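Long-range contacts in SxtG (Microseira wollei, PDB 6U1R), which is an amidinotransferase of the saxitoxin biosynthetic pathway that probably transfers an amidino group through a covalent cysteine intermediate: residues A[151-157]-A[182-187]; A[204-209]-A[230-235]; A[223-229]-A[249-255]. One frame throughout, in Å; residues are numbered along the deposited sequence.

Interaction 1. Residues A[151-157]-A[182-187]; sequences MADRNRY and KPQLFD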
loop_
_atom_site.group_PDB
_atom_site.type_symbol
_atom_site.label_atom_id
_atom_site.label_comp_id
_atom_site.label_asym_id
_atom_site.label_seq_id
_atom_site.Cartn_x
_atom_site.Cartn_y
_atom_site.Cartn_z
ATOM N N MET A 151 -8.923 -0.668 0.912
ATOM C CA MET A 151 -10.321 -0.943 1.202
ATOM C C MET A 151 -11.026 0.238 1.859
ATOM O O MET A 151 -10.467 0.916 2.733
ATOM C CB MET A 151 -10.420 -2.190 2.085
ATOM C CG MET A 151 -9.812 -3.438 1.411
ATOM S SD MET A 151 -9.949 -4.937 2.434
ATOM C CE MET A 151 -11.657 -5.414 2.166
ATOM N N ALA A 152 -12.273 0.474 1.438
ATOM C CA ALA A 152 -13.038 1.626 1.936
ATOM C C ALA A 152 -13.584 1.421 3.343
ATOM O O ALA A 152 -13.892 2.410 4.031
ATOM C CB ALA A 152 -14.198 1.938 0.986
ATOM N N ASP A 153 -13.712 0.174 3.790
ATOM C CA ASP A 153 -14.297 -0.115 5.097
ATOM C C ASP A 153 -13.238 0.047 6.187
ATOM O O ASP A 153 -12.291 -0.748 6.287
ATOM C CB ASP A 153 -14.907 -1.513 5.086
ATOM C CG ASP A 153 -15.747 -1.791 6.322
ATOM O OD1 ASP A 153 -15.394 -1.267 7.398
ATOM O OD2 ASP A 153 -16.751 -2.527 6.212
ATOM N N ARG A 154 -13.395 1.101 7.000
ATOM C CA ARG A 154 -12.470 1.389 8.088
ATOM C C ARG A 154 -12.210 0.183 8.981
ATOM O O ARG A 154 -11.088 -0.012 9.438
ATOM C CB ARG A 154 -13.019 2.542 8.937
ATOM C CG ARG A 154 -13.009 3.893 8.251
ATOM C CD ARG A 154 -13.868 4.865 9.047
ATOM N NE ARG A 154 -13.741 6.238 8.564
ATOM C CZ ARG A 154 -14.629 7.197 8.810
ATOM N NH1 ARG A 154 -15.728 6.930 9.531
ATOM N NH2 ARG A 154 -14.414 8.426 8.348
ATOM N N ASN A 155 -13.235 -0.619 9.280
ATOM C CA ASN A 155 -13.009 -1.745 10.181
ATOM C C ASN A 155 -12.105 -2.808 9.575
ATOM O O ASN A 155 -11.622 -3.680 10.303
ATOM C CB ASN A 155 -14.337 -2.366 10.585
ATOM C CG ASN A 155 -15.177 -1.435 11.417
ATOM O OD1 ASN A 155 -15.879 -0.589 10.878
ATOM N ND2 ASN A 155 -15.090 -1.564 12.750
ATOM N N ARG A 156 -11.883 -2.773 8.263
ATOM C CA ARG A 156 -11.044 -3.757 7.586
ATOM C C ARG A 156 -9.635 -3.242 7.294
ATOM O O ARG A 156 -8.886 -3.894 6.570
ATOM C CB ARG A 156 -11.755 -4.213 6.297
ATOM C CG ARG A 156 -13.219 -4.589 6.532
ATOM C CD ARG A 156 -13.864 -5.228 5.313
ATOM N NE ARG A 156 -13.404 -6.598 5.094
ATOM C CZ ARG A 156 -13.911 -7.418 4.181
ATOM N NH1 ARG A 156 -14.897 -7.010 3.401
ATOM N NH2 ARG A 156 -13.448 -8.660 4.078
ATOM N N TYR A 157 -9.234 -2.125 7.915
ATOM C CA TYR A 157 -7.960 -1.460 7.633
ATOM C C TYR A 157 -6.760 -2.377 7.829
ATOM O O TYR A 157 -5.729 -2.211 7.159
ATOM C CB TYR A 157 -7.809 -0.272 8.576
ATOM C CG TYR A 157 -7.129 0.976 8.039
ATOM C CD1 TYR A 157 -7.593 1.617 6.903
ATOM C CD2 TYR A 157 -6.085 1.556 8.737
ATOM C CE1 TYR A 157 -7.005 2.790 6.465
ATOM C CE2 TYR A 157 -5.497 2.711 8.321
ATOM C CZ TYR A 157 -5.965 3.340 7.191
ATOM O OH TYR A 157 -5.336 4.510 6.813
ATOM N N LYS A 182 -2.461 3.235 1.108
ATOM C CA LYS A 182 -3.468 2.964 2.121
ATOM C C LYS A 182 -4.354 4.196 2.262
ATOM O O LYS A 182 -3.830 5.285 2.520
ATOM C CB LYS A 182 -2.821 2.611 3.475
ATOM C CG LYS A 182 -3.799 1.967 4.434
ATOM C CD LYS A 182 -3.089 1.139 5.482
ATOM C CE LYS A 182 -4.009 0.100 6.055
ATOM N NZ LYS A 182 -4.334 -0.954 5.063
ATOM N N PRO A 183 -5.670 4.088 2.096
ATOM C CA PRO A 183 -6.506 5.296 2.077
ATOM C C PRO A 183 -6.629 5.915 3.460
ATOM O O PRO A 183 -6.485 5.254 4.489
ATOM C CB PRO A 183 -7.862 4.788 1.561
ATOM C CG PRO A 183 -7.901 3.334 1.977
ATOM C CD PRO A 183 -6.462 2.874 1.802
ATOM N N GLN A 184 -6.921 7.219 3.461
ATOM C CA GLN A 184 -7.113 7.977 4.692
ATOM C C GLN A 184 -8.463 7.673 5.332
ATOM O O GLN A 184 -8.579 7.670 6.565
ATOM C CB GLN A 184 -7.007 9.482 4.406
ATOM C CG GLN A 184 -5.649 9.931 3.888
ATOM C CD GLN A 184 -5.526 11.445 3.760
ATOM O OE1 GLN A 184 -6.132 12.071 2.879
ATOM N NE2 GLN A 184 -4.763 12.042 4.653
ATOM N N LEU A 185 -9.488 7.476 4.499
ATOM C CA LEU A 185 -10.842 7.160 4.922
ATOM C C LEU A 185 -11.412 8.264 5.814
ATOM O O LEU A 185 -12.132 8.001 6.780
ATOM C CB LEU A 185 -10.906 5.788 5.599
ATOM C CG LEU A 185 -10.356 4.628 4.744
ATOM C CD1 LEU A 185 -10.588 3.256 5.419
ATOM C CD2 LEU A 185 -10.980 4.643 3.360
ATOM N N PHE A 186 -11.121 9.513 5.443
ATOM C CA PHE A 186 -11.829 10.652 6.009
ATOM C C PHE A 186 -13.326 10.574 5.699
ATOM O O PHE A 186 -13.779 9.884 4.775
ATOM C CB PHE A 186 -11.278 11.969 5.438
ATOM C CG PHE A 186 -9.875 12.325 5.869
ATOM C CD1 PHE A 186 -9.159 11.569 6.790
ATOM C CD2 PHE A 186 -9.271 13.458 5.341
ATOM C CE1 PHE A 186 -7.873 11.945 7.175
ATOM C CE2 PHE A 186 -7.999 13.835 5.731
ATOM C CZ PHE A 186 -7.304 13.085 6.648
ATOM N N ASP A 187 -14.105 11.357 6.452
ATOM C CA ASP A 187 -15.530 11.445 6.165
ATOM C C ASP A 187 -15.800 11.816 4.709
ATOM O O ASP A 187 -16.822 11.410 4.157
ATOM C CB ASP A 187 -16.201 12.468 7.088
ATOM C CG ASP A 187 -16.410 11.954 8.503
ATOM O OD1 ASP A 187 -16.182 10.755 8.787
ATOM O OD2 ASP A 187 -16.839 12.777 9.344
HETATM O O HOH W 1 -7.386 -1.426 3.493
HETATM O O HOH W 2 -17.899 8.866 10.146
HETATM O O HOH W 3 -3.084 5.747 5.247
#

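Interaction 2. Residues A[204-209]-A[230-235]; sequences RFVVTE and KSHVTN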
loop_
_atom_site.group_PDB
_atom_site.type_symbol
_atom_site.label_atom_id
_atom_site.label_comp_id
_atom_site.label_asym_id
_atom_site.label_seq_id
_atom_site.Cartn_x
_atom_site.Cartn_y
_atom_site.Cartn_z
ATOM N N ARG A 204 -25.985 4.542 -8.166
ATOM C CA ARG A 204 -25.194 5.424 -7.325
ATOM C C ARG A 204 -24.851 4.643 -6.067
ATOM O O ARG A 204 -25.616 3.773 -5.650
ATOM C CB ARG A 204 -25.958 6.713 -6.980
ATOM C CG ARG A 204 -26.212 7.609 -8.205
ATOM C CD ARG A 204 -26.786 8.976 -7.848
ATOM N NE ARG A 204 -28.143 8.904 -7.298
ATOM C CZ ARG A 204 -28.422 8.715 -6.010
ATOM N NH1 ARG A 204 -27.435 8.569 -5.133
ATOM N NH2 ARG A 204 -29.690 8.668 -5.599
ATOM N N PHE A 205 -23.696 4.951 -5.485
ATOM C CA PHE A 205 -23.220 4.239 -4.308
ATOM C C PHE A 205 -22.695 5.229 -3.286
ATOM O O PHE A 205 -22.519 6.415 -3.573
ATOM C CB PHE A 205 -22.154 3.219 -4.702
ATOM C CG PHE A 205 -22.623 2.281 -5.749
ATOM C CD1 PHE A 205 -23.507 1.269 -5.431
ATOM C CD2 PHE A 205 -22.221 2.435 -7.058
ATOM C CE1 PHE A 205 -23.976 0.417 -6.397
ATOM C CE2 PHE A 205 -22.694 1.585 -8.041
ATOM C CZ PHE A 205 -23.566 0.573 -7.707
ATOM N N VAL A 206 -22.419 4.715 -2.079
ATOM C CA VAL A 206 -22.118 5.589 -0.941
ATOM C C VAL A 206 -20.705 6.174 -0.995
ATOM O O VAL A 206 -20.475 7.268 -0.467
ATOM C CB VAL A 206 -22.365 4.841 0.385
ATOM C CG1 VAL A 206 -21.360 3.743 0.588
ATOM C CG2 VAL A 206 -22.356 5.801 1.568
ATOM N N VAL A 207 -19.729 5.489 -1.606
ATOM C CA VAL A 207 -18.390 6.072 -1.672
ATOM C C VAL A 207 -18.363 7.193 -2.700
ATOM O O VAL A 207 -19.096 7.178 -3.707
ATOM C CB VAL A 207 -17.285 5.043 -1.980
ATOM C CG1 VAL A 207 -16.936 4.223 -0.732
ATOM C CG2 VAL A 207 -17.645 4.178 -3.151
ATOM N N THR A 208 -17.516 8.180 -2.427
ATOM C CA THR A 208 -17.309 9.358 -3.255
ATOM C C THR A 208 -16.061 9.150 -4.104
ATOM O O THR A 208 -15.522 8.034 -4.191
ATOM C CB THR A 208 -17.146 10.607 -2.388
ATOM O OG1 THR A 208 -15.902 10.511 -1.677
ATOM C CG2 THR A 208 -18.288 10.746 -1.399
ATOM N N GLU A 209 -15.570 10.236 -4.713
ATOM C CA GLU A 209 -14.312 10.222 -5.461
ATOM C C GLU A 209 -13.199 10.973 -4.736
ATOM O O GLU A 209 -12.297 11.532 -5.364
ATOM C CB GLU A 209 -14.526 10.791 -6.865
ATOM C CG GLU A 209 -15.467 9.937 -7.740
ATOM C CD GLU A 209 -14.939 8.526 -7.996
ATOM O OE1 GLU A 209 -13.706 8.354 -8.097
ATOM O OE2 GLU A 209 -15.773 7.596 -8.121
ATOM N N LYS A 230 -18.203 -0.649 -10.234
ATOM C CA LYS A 230 -18.371 0.266 -9.110
ATOM C C LYS A 230 -19.346 -0.338 -8.096
ATOM O O LYS A 230 -20.217 -1.130 -8.449
ATOM C CB LYS A 230 -18.891 1.619 -9.608
ATOM C CG LYS A 230 -17.889 2.392 -10.499
ATOM C CD LYS A 230 -18.428 3.765 -10.930
ATOM C CE LYS A 230 -18.227 4.793 -9.830
ATOM N NZ LYS A 230 -18.744 6.114 -10.244
ATOM N N SER A 231 -19.187 0.022 -6.826
ATOM C CA SER A 231 -20.005 -0.553 -5.757
ATOM C C SER A 231 -19.989 0.394 -4.569
ATOM O O SER A 231 -19.456 1.498 -4.648
ATOM C CB SER A 231 -19.485 -1.931 -5.339
ATOM O OG SER A 231 -18.280 -1.766 -4.638
ATOM N N HIS A 232 -20.570 -0.047 -3.448
ATOM C CA HIS A 232 -20.484 0.767 -2.241
ATOM C C HIS A 232 -19.076 0.872 -1.667
ATOM O O HIS A 232 -18.892 1.677 -0.754
ATOM C CB HIS A 232 -21.443 0.244 -1.190
ATOM C CG HIS A 232 -22.872 0.531 -1.526
ATOM N ND1 HIS A 232 -23.350 1.814 -1.676
ATOM C CD2 HIS A 232 -23.916 -0.291 -1.790
ATOM C CE1 HIS A 232 -24.632 1.774 -1.986
ATOM N NE2 HIS A 232 -25.004 0.507 -2.059
ATOM N N VAL A 233 -18.086 0.130 -2.171
ATOM C CA VAL A 233 -16.715 0.270 -1.699
ATOM C C VAL A 233 -15.706 0.580 -2.806
ATOM O O VAL A 233 -14.594 1.021 -2.485
ATOM C CB VAL A 233 -16.257 -0.978 -0.907
ATOM C CG1 VAL A 233 -17.138 -1.181 0.315
ATOM C CG2 VAL A 233 -16.250 -2.216 -1.796
ATOM N N THR A 234 -16.038 0.394 -4.082
ATOM C CA THR A 234 -15.096 0.579 -5.186
ATOM C C THR A 234 -15.549 1.780 -6.013
ATOM O O THR A 234 -16.664 1.774 -6.538
ATOM C CB THR A 234 -15.021 -0.684 -6.053
ATOM O OG1 THR A 234 -14.432 -1.754 -5.293
ATOM C CG2 THR A 234 -14.163 -0.449 -7.289
ATOM N N ASN A 235 -14.704 2.808 -6.105
ATOM C CA ASN A 235 -15.026 4.010 -6.861
ATOM C C ASN A 235 -14.189 4.110 -8.132
ATOM O O ASN A 235 -13.384 3.234 -8.462
ATOM C CB ASN A 235 -14.875 5.270 -5.986
ATOM C CG ASN A 235 -13.453 5.517 -5.508
ATOM O OD1 ASN A 235 -12.523 4.762 -5.805
ATOM N ND2 ASN A 235 -13.280 6.583 -4.742
HETATM O O HOH W 4 -18.473 7.728 -8.047
#

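Interaction 3. Residues A[223-229]-A[249-255]; sequences GRDIFGQ and EYRIHII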
loop_
_atom_site.group_PDB
_atom_site.type_symbol
_atom_site.label_atom_id
_atom_site.label_comp_id
_atom_site.label_asym_id
_atom_site.label_seq_id
_atom_site.Cartn_x
_atom_site.Cartn_y
_atom_site.Cartn_z
ATOM N N GLY A 223 -7.586 -13.703 -17.712
ATOM C CA GLY A 223 -6.315 -13.452 -18.388
ATOM C C GLY A 223 -6.073 -11.968 -18.550
ATOM O O GLY A 223 -6.152 -11.198 -17.584
ATOM N N ARG A 224 -5.784 -11.545 -19.786
ATOM C CA ARG A 224 -5.492 -10.143 -20.055
ATOM C C ARG A 224 -6.697 -9.223 -19.855
ATOM O O ARG A 224 -6.511 -8.002 -19.781
ATOM C CB ARG A 224 -4.976 -9.966 -21.486
ATOM C CG ARG A 224 -3.579 -10.505 -21.718
ATOM C CD ARG A 224 -2.960 -9.965 -22.994
ATOM N NE ARG A 224 -1.625 -10.528 -23.210
ATOM C CZ ARG A 224 -0.490 -10.005 -22.757
ATOM N NH1 ARG A 224 -0.490 -8.882 -22.052
ATOM N NH2 ARG A 224 0.668 -10.617 -23.023
ATOM N N ASP A 225 -7.905 -9.770 -19.755
ATOM C CA ASP A 225 -9.118 -8.983 -19.569
ATOM C C ASP A 225 -9.688 -9.277 -18.190
ATOM O O ASP A 225 -9.878 -10.446 -17.827
ATOM C CB ASP A 225 -10.134 -9.289 -20.672
ATOM C CG ASP A 225 -9.609 -8.912 -22.025
ATOM O OD1 ASP A 225 -9.609 -7.704 -22.329
ATOM O OD2 ASP A 225 -9.155 -9.818 -22.763
ATOM N N ILE A 226 -9.935 -8.207 -17.424
ATOM C CA ILE A 226 -10.469 -8.258 -16.068
ATOM C C ILE A 226 -11.774 -7.459 -16.047
ATOM O O ILE A 226 -11.869 -6.392 -16.668
ATOM C CB ILE A 226 -9.439 -7.689 -15.064
ATOM C CG1 ILE A 226 -8.194 -8.580 -14.999
ATOM C CG2 ILE A 226 -10.043 -7.529 -13.660
ATOM C CD1 ILE A 226 -7.000 -7.926 -14.343
ATOM N N PHE A 227 -12.786 -7.982 -15.375
ATOM C CA PHE A 227 -14.086 -7.320 -15.286
ATOM C C PHE A 227 -14.312 -6.830 -13.863
ATOM O O PHE A 227 -14.083 -7.577 -12.910
ATOM C CB PHE A 227 -15.197 -8.268 -15.719
ATOM C CG PHE A 227 -15.074 -8.679 -17.147
ATOM C CD1 PHE A 227 -15.649 -7.912 -18.147
ATOM C CD2 PHE A 227 -14.321 -9.776 -17.503
ATOM C CE1 PHE A 227 -15.511 -8.256 -19.467
ATOM C CE2 PHE A 227 -14.177 -10.122 -18.842
ATOM C CZ PHE A 227 -14.776 -9.349 -19.816
ATOM N N GLY A 228 -14.753 -5.577 -13.726
ATOM C CA GLY A 228 -15.041 -5.013 -12.421
ATOM C C GLY A 228 -16.346 -4.242 -12.445
ATOM O O GLY A 228 -16.988 -4.099 -13.490
ATOM N N GLN A 229 -16.729 -3.756 -11.270
ATOM C CA GLN A 229 -17.880 -2.875 -11.131
ATOM C C GLN A 229 -17.576 -1.814 -10.081
ATOM O O GLN A 229 -16.811 -2.051 -9.147
ATOM C CB GLN A 229 -19.142 -3.649 -10.704
ATOM C CG GLN A 229 -18.944 -4.369 -9.363
ATOM C CD GLN A 229 -20.192 -5.029 -8.806
ATOM O OE1 GLN A 229 -21.189 -5.219 -9.511
ATOM N NE2 GLN A 229 -20.139 -5.395 -7.516
ATOM N N GLU A 249 -0.071 -4.883 -19.370
ATOM C CA GLU A 249 -0.477 -6.209 -19.820
ATOM C C GLU A 249 -1.973 -6.480 -19.742
ATOM O O GLU A 249 -2.422 -7.449 -20.365
ATOM C CB GLU A 249 0.241 -7.308 -19.014
ATOM C CG GLU A 249 1.775 -7.211 -18.950
ATOM C CD GLU A 249 2.466 -7.433 -20.290
ATOM O OE1 GLU A 249 1.813 -7.866 -21.262
ATOM O OE2 GLU A 249 3.682 -7.157 -20.371
ATOM N N TYR A 250 -2.758 -5.666 -19.028
ATOM C CA TYR A 250 -4.144 -5.995 -18.717
ATOM C C TYR A 250 -5.081 -4.867 -19.126
ATOM O O TYR A 250 -4.712 -3.688 -19.150
ATOM C CB TYR A 250 -4.329 -6.276 -17.210
ATOM C CG TYR A 250 -3.561 -7.475 -16.759
ATOM C CD1 TYR A 250 -4.128 -8.736 -16.803
ATOM C CD2 TYR A 250 -2.246 -7.360 -16.325
ATOM C CE1 TYR A 250 -3.419 -9.860 -16.404
ATOM C CE2 TYR A 250 -1.530 -8.469 -15.915
ATOM C CZ TYR A 250 -2.126 -9.722 -15.971
ATOM O OH TYR A 250 -1.417 -10.826 -15.570
ATOM N N ARG A 251 -6.309 -5.255 -19.437
ATOM C CA ARG A 251 -7.394 -4.337 -19.739
ATOM C C ARG A 251 -8.524 -4.616 -18.763
ATOM O O ARG A 251 -8.948 -5.769 -18.630
ATOM C CB ARG A 251 -7.891 -4.527 -21.175
ATOM C CG ARG A 251 -6.804 -4.413 -22.237
ATOM C CD ARG A 251 -7.284 -4.955 -23.584
ATOM N NE ARG A 251 -7.385 -6.425 -23.623
ATOM C CZ ARG A 251 -6.561 -7.243 -24.289
ATOM N NH1 ARG A 251 -5.535 -6.767 -24.990
ATOM N NH2 ARG A 251 -6.766 -8.559 -24.269
ATOM N N ILE A 252 -9.020 -3.569 -18.102
ATOM C CA ILE A 252 -10.123 -3.689 -17.149
ATOM C C ILE A 252 -11.399 -3.132 -17.764
ATOM O O ILE A 252 -11.434 -1.974 -18.205
ATOM C CB ILE A 252 -9.805 -2.962 -15.834
ATOM C CG1 ILE A 252 -8.459 -3.451 -15.294
ATOM C CG2 ILE A 252 -10.964 -3.165 -14.837
ATOM C CD1 ILE A 252 -8.146 -2.976 -13.900
ATOM N N HIS A 253 -12.453 -3.946 -17.747
ATOM C CA HIS A 253 -13.757 -3.613 -18.308
ATOM C C HIS A 253 -14.738 -3.462 -17.158
ATOM O O HIS A 253 -14.768 -4.309 -16.268
ATOM C CB HIS A 253 -14.234 -4.715 -19.246
ATOM C CG HIS A 253 -13.236 -5.065 -20.301
ATOM N ND1 HIS A 253 -13.198 -4.437 -21.528
ATOM C CD2 HIS A 253 -12.216 -5.955 -20.296
ATOM C CE1 HIS A 253 -12.203 -4.942 -22.242
ATOM N NE2 HIS A 253 -11.590 -5.863 -21.516
ATOM N N ILE A 254 -15.538 -2.406 -17.176
ATOM C CA ILE A 254 -16.427 -2.096 -16.058
ATOM C C ILE A 254 -17.855 -2.407 -16.483
ATOM O O ILE A 254 -18.330 -1.878 -17.495
ATOM C CB ILE A 254 -16.272 -0.633 -15.618
ATOM C CG1 ILE A 254 -14.835 -0.391 -15.132
ATOM C CG2 ILE A 254 -17.282 -0.270 -14.527
ATOM C CD1 ILE A 254 -14.368 -1.353 -13.979
ATOM N N ILE A 255 -18.533 -3.272 -15.723
ATOM C CA ILE A 255 -19.941 -3.566 -15.968
ATOM C C ILE A 255 -20.798 -2.668 -15.084
ATOM O O ILE A 255 -20.344 -2.146 -14.065
ATOM C CB ILE A 255 -20.296 -5.046 -15.718
ATOM C CG1 ILE A 255 -20.246 -5.373 -14.223
ATOM C CG2 ILE A 255 -19.377 -5.969 -16.516
ATOM C CD1 ILE A 255 -21.066 -6.552 -13.836
#

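Interaction 1. Residues A[151-157]-A[182-187]
R154 and Y157 reach from the first of two neighbouring loops to the second, and each grips a backbone carbonyl there. The guanidinium of R154 lies side-on to L185 O, giving it both NE (3.0 Å) and NH2 (2.8 Å), with the oxygen close to the guanidinium plane. NH2 also donates to D187 OD1 at 3.0 Å in a nearly straight salt bridge (172°), met on the anti side of a carboxylate turned 44° from the guanidinium. A water joins R154 NH1 to the same D187 oxygen. Y157 OH donates to P183 O (2.7 Å) at the ring edge, while K182 lays CE over the centre of one ring face, 3.6 Å from the Y157 centroid. A bend at the end of the lysine chain (chi4 69°) carries NZ to Y157 O, 2.8 Å away, so one side chain makes a CH-pi contact, a cation-pi contact and a hydrogen bond. L185 lies between these two bonded sites, its CD1 against Y157 CD1 and the carbonyl oxygens of M151 and A152. The loops follow strands 145-148 and 176-179. The first turns through a short 3-10 segment, opened by an Asx turn in which D153 OD1 accepts from N155 N; its M151 touches D215, a predicted active-site residue. W124 is a cation-pi partner of R154 and stacks edge-to-face with Y157. E211 takes the backbone N-H groups of Q184 and L185. On the dimer side, K182 O accepts from R164 of the second subunit, and F186 meets W161 of that subunit edge-to-face.

Interaction 2. Residues A[204-209]-A[230-235]
F205 and H232 set their rings almost perpendicular, planes at 88° and centroids 5.0 Å apart, in a T-shaped pair. The phenyl edge points at the imidazole, with F205 CD1 above the centre of one H232 face. The phenyl ring offers a face of its own to the backbone of the opposite segment: S231 CA sits over its middle, 3.8 Å from the F205 centroid, in a CH-pi contact. H232 uses its edge as well. Its ND1 accepts from V206 N at 3.1 Å, nearly in the imidazole plane, and NE2 is bonded to P260 O, so the ring is held at both nitrogens and its rotation is fixed. V207 closes over the turn beyond, CG1 resting 3.2 Å from H232 O, a buried carbonyl oxygen with no hydrogen-bonding partner. That turn is an ST motif, S231 OG accepting from the N-H groups of both V233 and T234 while also bonding D218; V233 packs on D215, predicted to be in the active site. It leads from strand 225-229 into helix 236-245, for which N235 is the N-cap, OD1 taking the N-H of G238. With CG wedged between its own backbone N and carbonyl carbon (chi1 64°), the N235 amide turns ND2 to T208 O, 2.7 Å away in a straight bond (173°) lying in the amide plane. The carboxylate of E209 runs past this amide in the opposite direction, moderately turned from it, and its oxygens accept from S236 N and L237 N in the helix's first turn. K230 NZ stays 3.9 Å from E209 OE2, a long salt bridge also bridged by a water.

Interaction 3. Residues A[223-229]-A[249-255]
F227 and H253 lie side by side on one face of a parallel strand pair, their ring planes 28° apart and strongly offset, with 5.2 Å between centroids and little of one ring over the other. H253 CD2 comes over one face of the phenyl ring. At the imidazole edge, NE2 donates to D225 OD1 (2.8 Å), close to the ring plane. Strands 225-229 and 251-255, joined through helix 236-245, form a beta-alpha-beta crossover, and R251 N, I226 N, H253 N, G228 N and I255 N make its ladder of backbone bonds. Strand 219-222 runs antiparallel along the far side of 225-229. D225 also receives R251 on the same sheet face: the guanidinium docks side-on, NE to D225 OD1 (2.9 Å) and NH2 to D225 OD2 (3.1 Å), both on the syn side but well out of the carboxylate plane. R251 NE and H253 NE2 reach OD1 from opposite faces of that plane, and the two basic partners would probably stabilise D225 as the anion. The other sheet face carries I226 and I252, which pack towards F219, with I252 also on L242 of the helix. There I226 CD1 touches Y250 CD1 (3.9 Å), while G223 O lies at the edge of the tyrosine ring. At the start of the pair, the extended R224 side chain spans to E249, where NH1 donates both to the backbone O and, almost straight (177°), to OE1 at 2.6 Å.

How the interactions relate
The three contacts form a chain of neighbours across one subunit. Interactions 1 and 2 have centres about 13 Å apart and touch where A152 CB packs 3.6 Å from V233 O. Interactions 2 and 3 are about 18 Å apart but continuous in sequence, strand 225-229 running directly into 230-235, and T234 CG2 lies 3.6 Å from Q229 O. Interactions 1 and 3 do not meet, their nearest atoms being about 11 Å apart. Interactions 1 and 2 border the predicted active site, and interaction 3 approaches it at its Q229 end: the side chains of M151 and V233 come within about 4 and 3 Å of that of D215, and those of V233 and Q229 each within about 5 Å of that of H264.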